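Local coordinates for MgGH51 (Meripilus giganteus, PDB 6ZQ0), which probably hydrolyses terminal alpha-L-arabinofuranosyl residues from arabinose-containing polysaccharides and oligosaccharides, as a family GH51 glycoside hydrolase, at residues Y18-E23 with S223-P228; E427-A432 with S478-L483; L449-V454 with N589-P594. One frame throughout, in Å; residues are numbered along the deposited sequence. Where two conformers were deposited one is given.

Interaction 1: Y18-E23 with S223-P228; sequences YGLMFE and SFFRFP. With LXE ([(1~{S},2~{S},3~{S},4~{S})-2-(hydroxymethyl)-3,4-bis(oxidanyl)cyclopentyl]azanium), chain G.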
# COMPACT_ATOMS: atom_id res chain seq x y z
N TYR A 18 2.29 6.41 14.15
CA TYR A 18 1.18 6.02 13.24
C TYR A 18 1.65 6.07 11.79
O TYR A 18 2.24 7.05 11.35
CB TYR A 18 -0.05 6.91 13.41
CG TYR A 18 -0.61 6.95 14.79
CD1 TYR A 18 -1.23 5.86 15.36
CD2 TYR A 18 -0.40 8.07 15.57
CE1 TYR A 18 -1.76 5.91 16.64
CE2 TYR A 18 -0.88 8.12 16.86
CZ TYR A 18 -1.56 7.05 17.39
OH TYR A 18 -2.00 7.19 18.66
N GLY A 19 1.41 4.99 11.07
CA GLY A 19 1.87 4.89 9.69
C GLY A 19 1.16 3.77 8.98
O GLY A 19 0.06 3.30 9.50
N LEU A 20 1.72 3.42 7.82
CA LEU A 20 1.04 2.58 6.82
C LEU A 20 1.84 1.30 6.63
O LEU A 20 3.09 1.31 6.70
CB LEU A 20 1.00 3.32 5.47
CG LEU A 20 0.32 4.66 5.49
CD1 LEU A 20 0.21 5.19 4.08
CD2 LEU A 20 -1.06 4.57 6.15
N MET A 21 1.09 0.27 6.29
CA MET A 21 1.66 -1.06 5.96
C MET A 21 1.24 -1.38 4.53
O MET A 21 0.06 -1.45 4.29
CB MET A 21 1.13 -2.14 6.90
CG MET A 21 1.73 -3.51 6.64
SD MET A 21 0.93 -4.43 5.34
CE MET A 21 1.91 -5.92 5.37
N PHE A 22 2.21 -1.50 3.64
CA PHE A 22 1.93 -1.73 2.21
C PHE A 22 2.57 -3.04 1.76
O PHE A 22 3.74 -3.31 2.01
CB PHE A 22 2.41 -0.56 1.37
CG PHE A 22 1.98 -0.73 -0.07
CD1 PHE A 22 2.75 -1.45 -0.93
CD2 PHE A 22 0.79 -0.20 -0.53
CE1 PHE A 22 2.33 -1.65 -2.23
CE2 PHE A 22 0.38 -0.41 -1.84
CZ PHE A 22 1.16 -1.12 -2.69
N GLU A 23 1.78 -3.83 1.04
CA GLU A 23 2.30 -4.82 0.09
C GLU A 23 1.32 -4.83 -1.05
O GLU A 23 0.18 -4.32 -0.84
CB GLU A 23 2.39 -6.20 0.71
CG GLU A 23 1.03 -6.82 0.94
CD GLU A 23 1.03 -8.14 1.66
OE1 GLU A 23 1.63 -9.08 1.14
OE2 GLU A 23 0.39 -8.24 2.70
N SER A 223 3.38 8.63 9.27
CA SER A 223 4.81 8.98 9.55
C SER A 223 5.75 7.96 8.91
O SER A 223 6.95 8.28 8.76
CB SER A 223 5.08 9.06 11.03
OG SER A 223 4.93 7.80 11.65
N PHE A 224 5.24 6.79 8.56
CA PHE A 224 6.11 5.75 8.00
C PHE A 224 5.31 4.92 7.03
O PHE A 224 4.07 4.96 7.04
CB PHE A 224 6.71 4.89 9.10
CG PHE A 224 5.72 3.98 9.77
CD1 PHE A 224 5.34 2.77 9.16
CD2 PHE A 224 5.17 4.34 10.98
CE1 PHE A 224 4.42 1.95 9.80
CE2 PHE A 224 4.24 3.53 11.61
CZ PHE A 224 3.85 2.34 11.00
N PHE A 225 6.04 4.17 6.26
CA PHE A 225 5.50 3.26 5.25
C PHE A 225 6.32 1.98 5.31
O PHE A 225 7.52 1.98 4.99
CB PHE A 225 5.56 3.95 3.91
CG PHE A 225 4.80 3.31 2.79
CD1 PHE A 225 5.40 2.29 2.08
CD2 PHE A 225 3.53 3.77 2.43
CE1 PHE A 225 4.75 1.72 1.00
CE2 PHE A 225 2.90 3.22 1.31
CZ PHE A 225 3.53 2.22 0.59
N ARG A 226 5.71 0.93 5.81
CA ARG A 226 6.34 -0.41 5.89
C ARG A 226 6.10 -1.11 4.55
O ARG A 226 4.95 -1.13 4.09
CB ARG A 226 5.64 -1.24 6.98
CG ARG A 226 6.29 -2.61 7.22
CD ARG A 226 5.33 -3.51 7.97
NE ARG A 226 5.90 -4.85 8.09
CZ ARG A 226 5.17 -5.96 8.18
NH1 ARG A 226 3.86 -5.88 8.21
NH2 ARG A 226 5.74 -7.16 8.20
N PHE A 227 7.14 -1.64 3.96
CA PHE A 227 7.05 -2.22 2.60
C PHE A 227 8.31 -3.07 2.38
O PHE A 227 9.32 -2.90 3.07
CB PHE A 227 6.96 -1.06 1.60
CG PHE A 227 8.29 -0.49 1.23
CD1 PHE A 227 8.98 0.31 2.13
CD2 PHE A 227 8.88 -0.76 0.02
CE1 PHE A 227 10.23 0.79 1.85
CE2 PHE A 227 10.13 -0.24 -0.29
CZ PHE A 227 10.83 0.49 0.64
N PRO A 228 8.37 -3.90 1.32
CA PRO A 228 7.25 -4.21 0.43
C PRO A 228 6.35 -5.37 0.84
O PRO A 228 5.53 -5.78 0.06
CB PRO A 228 8.00 -4.56 -0.85
CG PRO A 228 9.22 -5.33 -0.34
CD PRO A 228 9.64 -4.47 0.84
C1' LXE G . -0.06 -10.83 7.56
C2' LXE G . 0.84 -10.92 6.35
O2' LXE G . 2.18 -10.44 6.51
C3' LXE G . 0.12 -10.10 5.28
O3' LXE G . 0.68 -10.36 3.97
C4' LXE G . -1.36 -10.44 5.51
C5' LXE G . -2.44 -9.38 5.17
O5' LXE G . -2.23 -8.13 5.83
C6' LXE G . -1.43 -10.83 7.00
N1' LXE G . -2.00 -12.15 7.27
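The first two parallel strands of the catalytic (beta/alpha)8 barrel meet here, L20 pairing with F225 and M21 with R226. Backbone bonds run from L20 N to F224 O, from R226 N to L20 O, almost straight at 177°, and from F22 N to R226 O. At the start of the pairing S223 N donates to Y18 O in the carbonyl plane, and in one conformer S223 OG adds a second bond, 2.8 Å from Y18 O. F224 CG lies between its backbone N and carbonyl carbon (chi1 71°), and this carries the ring over G19, whose CA sits 3.5 Å from the ring centroid in a CH-pi contact. With an alanine in place of F224, G19 would probably lose this cover and a gap would open toward S478. Further along, M21 and R226 run side by side, M21 CE 3.4 Å from R226 NH1, before the guanidinium salt-bridges E347, D398 and E429. E23 OE2 takes a very short 2.5 Å bond from O3' of the ligand, while OE1 is held by N232 and W261. L20 and F225 pack on one side of the sheet; M21 and R226 face the other, where three carboxylates meet the arginine.

Interaction 2: E427-A432 with S478-L483; sequences EGEYAA and SYAPLL. With LXE ([(1~{S},2~{S},3~{S},4~{S})-2-(hydroxymethyl)-3,4-bis(oxidanyl)cyclopentyl]azanium), chain G.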
# COMPACT_ATOMS: atom_id res chain seq x y z
N GLU A 427 3.63 -2.42 15.94
CA GLU A 427 2.38 -3.14 15.68
C GLU A 427 2.18 -3.12 14.16
O GLU A 427 1.39 -2.28 13.68
CB GLU A 427 1.25 -2.60 16.51
CG GLU A 427 0.09 -3.58 16.58
CD GLU A 427 0.14 -4.56 17.73
OE1 GLU A 427 0.99 -4.42 18.61
OE2 GLU A 427 -0.63 -5.50 17.69
N GLY A 428 2.95 -3.94 13.44
CA GLY A 428 3.14 -3.80 11.98
C GLY A 428 1.92 -4.21 11.17
O GLY A 428 1.84 -3.82 9.97
N GLU A 429 1.04 -5.02 11.77
CA GLU A 429 -0.26 -5.43 11.18
C GLU A 429 -1.26 -5.53 12.30
O GLU A 429 -1.04 -6.32 13.26
CB GLU A 429 -0.21 -6.77 10.44
CG GLU A 429 0.74 -6.70 9.28
CD GLU A 429 0.94 -8.00 8.55
OE1 GLU A 429 0.04 -8.87 8.69
OE2 GLU A 429 2.07 -8.18 7.98
N TYR A 430 -2.36 -4.81 12.18
CA TYR A 430 -3.49 -5.11 13.08
C TYR A 430 -4.77 -4.69 12.41
O TYR A 430 -4.75 -3.77 11.57
CB TYR A 430 -3.35 -4.49 14.46
CG TYR A 430 -3.39 -2.99 14.49
CD1 TYR A 430 -2.28 -2.23 14.13
CD2 TYR A 430 -4.53 -2.33 14.86
CE1 TYR A 430 -2.32 -0.85 14.19
CE2 TYR A 430 -4.59 -0.97 14.93
CZ TYR A 430 -3.48 -0.22 14.59
OH TYR A 430 -3.57 1.13 14.70
N ALA A 431 -5.84 -5.37 12.80
CA ALA A 431 -7.20 -5.03 12.32
C ALA A 431 -8.20 -5.91 13.05
O ALA A 431 -7.84 -7.06 13.35
CB ALA A 431 -7.36 -5.23 10.83
N ALA A 432 -9.37 -5.34 13.34
CA ALA A 432 -10.55 -6.10 13.79
C ALA A 432 -11.16 -6.67 12.52
O ALA A 432 -11.76 -5.90 11.76
CB ALA A 432 -11.44 -5.25 14.61
N SER A 478 0.55 0.12 12.42
CA SER A 478 -0.09 0.25 11.10
C SER A 478 -1.18 -0.80 10.97
O SER A 478 -0.91 -2.00 11.15
CB SER A 478 0.90 0.14 9.99
OG SER A 478 1.76 -0.97 10.16
N TYR A 479 -2.36 -0.36 10.54
CA TYR A 479 -3.47 -1.25 10.13
C TYR A 479 -2.99 -2.05 8.93
O TYR A 479 -2.21 -1.53 8.09
CB TYR A 479 -4.67 -0.38 9.77
CG TYR A 479 -5.94 -1.11 9.50
CD1 TYR A 479 -6.19 -1.69 8.26
CD2 TYR A 479 -6.96 -1.14 10.45
CE1 TYR A 479 -7.39 -2.32 8.00
CE2 TYR A 479 -8.17 -1.76 10.19
CZ TYR A 479 -8.38 -2.36 8.96
OH TYR A 479 -9.59 -2.97 8.68
N ALA A 480 -3.54 -3.23 8.73
CA ALA A 480 -3.29 -3.96 7.47
C ALA A 480 -4.47 -4.85 7.13
O ALA A 480 -5.08 -5.42 8.04
CB ALA A 480 -2.05 -4.79 7.57
N PRO A 481 -4.74 -5.10 5.85
CA PRO A 481 -4.10 -4.39 4.74
C PRO A 481 -4.58 -2.95 4.57
O PRO A 481 -5.64 -2.57 4.99
CB PRO A 481 -4.50 -5.20 3.50
CG PRO A 481 -4.98 -6.51 4.03
CD PRO A 481 -5.56 -6.20 5.38
N LEU A 482 -3.80 -2.19 3.82
CA LEU A 482 -4.07 -0.77 3.58
C LEU A 482 -5.11 -0.60 2.49
O LEU A 482 -5.97 0.29 2.63
CB LEU A 482 -2.74 -0.13 3.17
CG LEU A 482 -2.79 1.37 2.90
CD1 LEU A 482 -3.19 2.15 4.11
CD2 LEU A 482 -1.43 1.87 2.43
N LEU A 483 -4.93 -1.31 1.37
CA LEU A 483 -5.64 -1.00 0.11
C LEU A 483 -6.39 -2.22 -0.40
O LEU A 483 -5.90 -3.33 -0.27
CB LEU A 483 -4.62 -0.48 -0.90
CG LEU A 483 -4.19 0.96 -0.67
CD1 LEU A 483 -3.15 1.32 -1.67
CD2 LEU A 483 -5.32 1.94 -0.78
C1' LXE G . -0.06 -10.83 7.56
C2' LXE G . 0.84 -10.92 6.35
O2' LXE G . 2.18 -10.44 6.51
C3' LXE G . 0.12 -10.10 5.28
O3' LXE G . 0.68 -10.36 3.97
C4' LXE G . -1.36 -10.44 5.51
C5' LXE G . -2.44 -9.38 5.17
O5' LXE G . -2.23 -8.13 5.83
C6' LXE G . -1.43 -10.83 7.00
N1' LXE G . -2.00 -12.15 7.27
O HOH W 1 -11.51 -3.19 10.76
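This is a parallel pairing at the C-terminal ends of the last two barrel strands, E427 and G428 meeting S478 before the chain turns a corner at E429, then Y430 and A431 meeting Y479 and A480. Two bonds from S478 hold the first half: its N reaches E427 O at 2.8 Å and 165°, and its OG comes to G428 O at 2.9 Å, far out of that carbonyl's plane. Beyond the corner the pairing loosens. Y430 N makes a weak, bent bond to S478 O, while A480 N reaches Y430 O at 3.1 Å from above the carbonyl plane.

Side chains take over there. Y479 has CG anti to its backbone N (chi1 -172°), and this lays its ring flat against A431, whose CB stands over one face, 3.9 Å from the ring centroid, toward the rim. The phenol end is tied back by a water that accepts from Y479 OH and donates to A432 O. The Y430 ring has Y479 CA over one face, and its hydroxyl goes to Q512.

E429 lies with its CG against A480 CB at 3.8 Å and its carboxylate on the ligand. OE2 accepts from O2' at 2.7 Å, and OE1 is modelled doubtfully close to C1'. A glutamate facing C1' at the end of the seventh strand is consistent with the nucleophile position of clan GH-A enzymes. R226 and Y402 hold the same carboxylate, and E351 lies close by.

Strand 396-403 flanks the first segment, with V399 and V401 on E427 and Y402 on A431. Helix 454-469 packs against the pair through F463, M464 and E460, while M21 of strand 20-21 touches E429, S478 and A480, closing the barrel.

Interaction 3: L449-V454 with N589-P594; sequences LAFPTV and NTPEAP. With NAG (2-acetamido-2-deoxy-beta-D-glucopyranose), chain C.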
# COMPACT_ATOMS: atom_id res chain seq x y z
N LEU A 449 -15.50 -9.44 8.22
CA LEU A 449 -15.99 -8.12 7.81
C LEU A 449 -15.59 -7.88 6.37
O LEU A 449 -14.40 -7.95 6.09
CB LEU A 449 -15.40 -7.04 8.72
CG LEU A 449 -15.83 -7.16 10.17
CD1 LEU A 449 -15.13 -6.09 11.02
CD2 LEU A 449 -17.34 -7.07 10.30
N ALA A 450 -16.55 -7.57 5.51
CA ALA A 450 -16.28 -7.24 4.09
C ALA A 450 -15.57 -5.89 4.04
O ALA A 450 -14.74 -5.65 3.13
CB ALA A 450 -17.57 -7.26 3.30
N PHE A 451 -15.96 -5.01 4.95
CA PHE A 451 -15.38 -3.65 5.09
C PHE A 451 -15.30 -3.35 6.56
O PHE A 451 -16.09 -3.88 7.32
CB PHE A 451 -16.25 -2.59 4.44
CG PHE A 451 -16.35 -2.79 2.95
CD1 PHE A 451 -15.36 -2.30 2.12
CD2 PHE A 451 -17.45 -3.42 2.38
CE1 PHE A 451 -15.43 -2.48 0.75
CE2 PHE A 451 -17.52 -3.55 0.99
CZ PHE A 451 -16.53 -3.08 0.19
N PRO A 452 -14.40 -2.45 7.00
CA PRO A 452 -14.43 -2.02 8.39
C PRO A 452 -15.81 -1.46 8.75
O PRO A 452 -16.51 -0.90 7.89
CB PRO A 452 -13.38 -0.93 8.44
CG PRO A 452 -12.46 -1.31 7.32
CD PRO A 452 -13.39 -1.76 6.21
N THR A 453 -16.20 -1.65 10.00
CA THR A 453 -17.48 -1.16 10.54
C THR A 453 -17.19 -0.09 11.60
O THR A 453 -16.01 0.12 11.98
CB THR A 453 -18.27 -2.34 11.09
OG1 THR A 453 -17.52 -2.96 12.13
CG2 THR A 453 -18.57 -3.36 10.00
N VAL A 454 -18.24 0.55 12.09
CA VAL A 454 -18.06 1.46 13.25
C VAL A 454 -17.55 0.63 14.44
O VAL A 454 -16.64 1.11 15.16
CB VAL A 454 -19.35 2.22 13.57
CG1 VAL A 454 -19.13 3.12 14.76
CG2 VAL A 454 -19.81 3.03 12.37
N ASN A 589 -18.69 2.07 5.32
CA ASN A 589 -18.57 2.75 4.02
C ASN A 589 -18.33 1.70 2.94
O ASN A 589 -17.38 0.90 3.05
CB ASN A 589 -17.50 3.80 4.09
CG ASN A 589 -17.92 4.90 5.04
OD1 ASN A 589 -19.12 5.18 5.15
ND2 ASN A 589 -16.95 5.47 5.75
N THR A 590 -19.23 1.67 1.96
CA THR A 590 -19.23 0.67 0.86
C THR A 590 -19.17 1.40 -0.47
O THR A 590 -19.39 2.60 -0.55
CB THR A 590 -20.47 -0.21 0.96
OG1 THR A 590 -21.55 0.69 0.67
CG2 THR A 590 -20.58 -0.84 2.32
N PRO A 591 -18.93 0.66 -1.58
CA PRO A 591 -18.99 1.27 -2.91
C PRO A 591 -20.36 1.93 -3.12
O PRO A 591 -20.41 2.97 -3.70
CB PRO A 591 -18.70 0.06 -3.83
CG PRO A 591 -17.80 -0.83 -2.98
CD PRO A 591 -18.42 -0.72 -1.59
N GLU A 592 -21.42 1.31 -2.62
CA GLU A 592 -22.81 1.79 -2.82
C GLU A 592 -23.08 3.03 -1.96
O GLU A 592 -23.82 3.88 -2.40
CB GLU A 592 -23.82 0.67 -2.50
CG GLU A 592 -23.76 -0.49 -3.47
CD GLU A 592 -22.54 -1.39 -3.29
OE1 GLU A 592 -22.03 -1.51 -2.12
OE2 GLU A 592 -22.04 -1.90 -4.31
N ALA A 593 -22.49 3.10 -0.76
CA ALA A 593 -22.66 4.22 0.19
C ALA A 593 -21.30 4.61 0.75
O ALA A 593 -20.98 4.32 1.90
CB ALA A 593 -23.60 3.82 1.31
N PRO A 594 -20.45 5.25 -0.06
CA PRO A 594 -19.07 5.48 0.35
C PRO A 594 -18.90 6.56 1.42
O PRO A 594 -17.80 6.64 1.98
CB PRO A 594 -18.40 5.90 -0.98
CG PRO A 594 -19.53 6.58 -1.73
CD PRO A 594 -20.74 5.73 -1.42
C1 NAG C . -21.43 -3.02 -8.31
C2 NAG C . -22.46 -1.93 -8.12
C3 NAG C . -23.72 -2.49 -7.42
C4 NAG C . -24.25 -3.77 -8.10
C5 NAG C . -23.06 -4.75 -8.08
C6 NAG C . -23.36 -6.18 -8.55
C7 NAG C . -21.50 0.28 -7.68
C8 NAG C . -21.04 1.27 -6.65
N2 NAG C . -21.92 -0.90 -7.25
O3 NAG C . -24.70 -1.45 -7.36
O4 NAG C . -25.45 -4.29 -7.46
O5 NAG C . -22.04 -4.17 -8.92
O6 NAG C . -23.76 -6.08 -9.92
O7 NAG C . -21.48 0.62 -8.84
O HOH W 2 -16.09 1.28 6.48
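F451 carries this contact, its ring lying against the backbone of N589 and reaching as far as P591. N589 O sits over one face, 3.8 Å from F451 CG. At the far end of the ring F451 CZ meets P591 CD at 3.5 Å, while T590 CG2 approaches F451 CD2 obliquely. With chi1 at -64°, F451 has CG anti to its carbonyl carbon, which sends the ring out toward the other loop. No direct hydrogen bond joins the segments; a water bridges them instead, donating to P452 O at 2.6 Å and accepting from N589 N at 3.0 Å.

The next shell fixes the second loop. T590 OG1 accepts from A593 N at 3.0 Å in an ST motif, closing the turn that presents P591. E592 OE2 takes a bond from N2 of an N-acetylglucosamine at 3.1 Å. The N589 side chain is fixed too, OD1 by I597 N and ND2 by K505 O.

Farther out, T453 is the N-cap of helix 454-469, and P452 rests on T507 and S508 at the start of helix 507-517. The contact joins the loop entering a barrel helix to the one linking strands 575-582 and 600-605 of the antiparallel C-terminal sheet.

Interactions 1 and 2 are buried neighbours in one parallel barrel sheet, at its first two and last two strands, and they touch where the ring of strands closes: G19 O lies 3.3 Å from S478 CB, and both contacts bind the same ligand. Their chemistry is backbone bonding plus charged groups turned toward the site. Interaction 3 lies about 22 Å from interaction 1, centre to centre, in partly exposed loops, and relies on one aromatic ring and a water. It still touches interaction 2, since L449 CD1 packs on A432 O and P452 CG on Y479 OH, so the 449-454 loop packs on the barrel wall and also meets the C-terminal sheet's loop through F451.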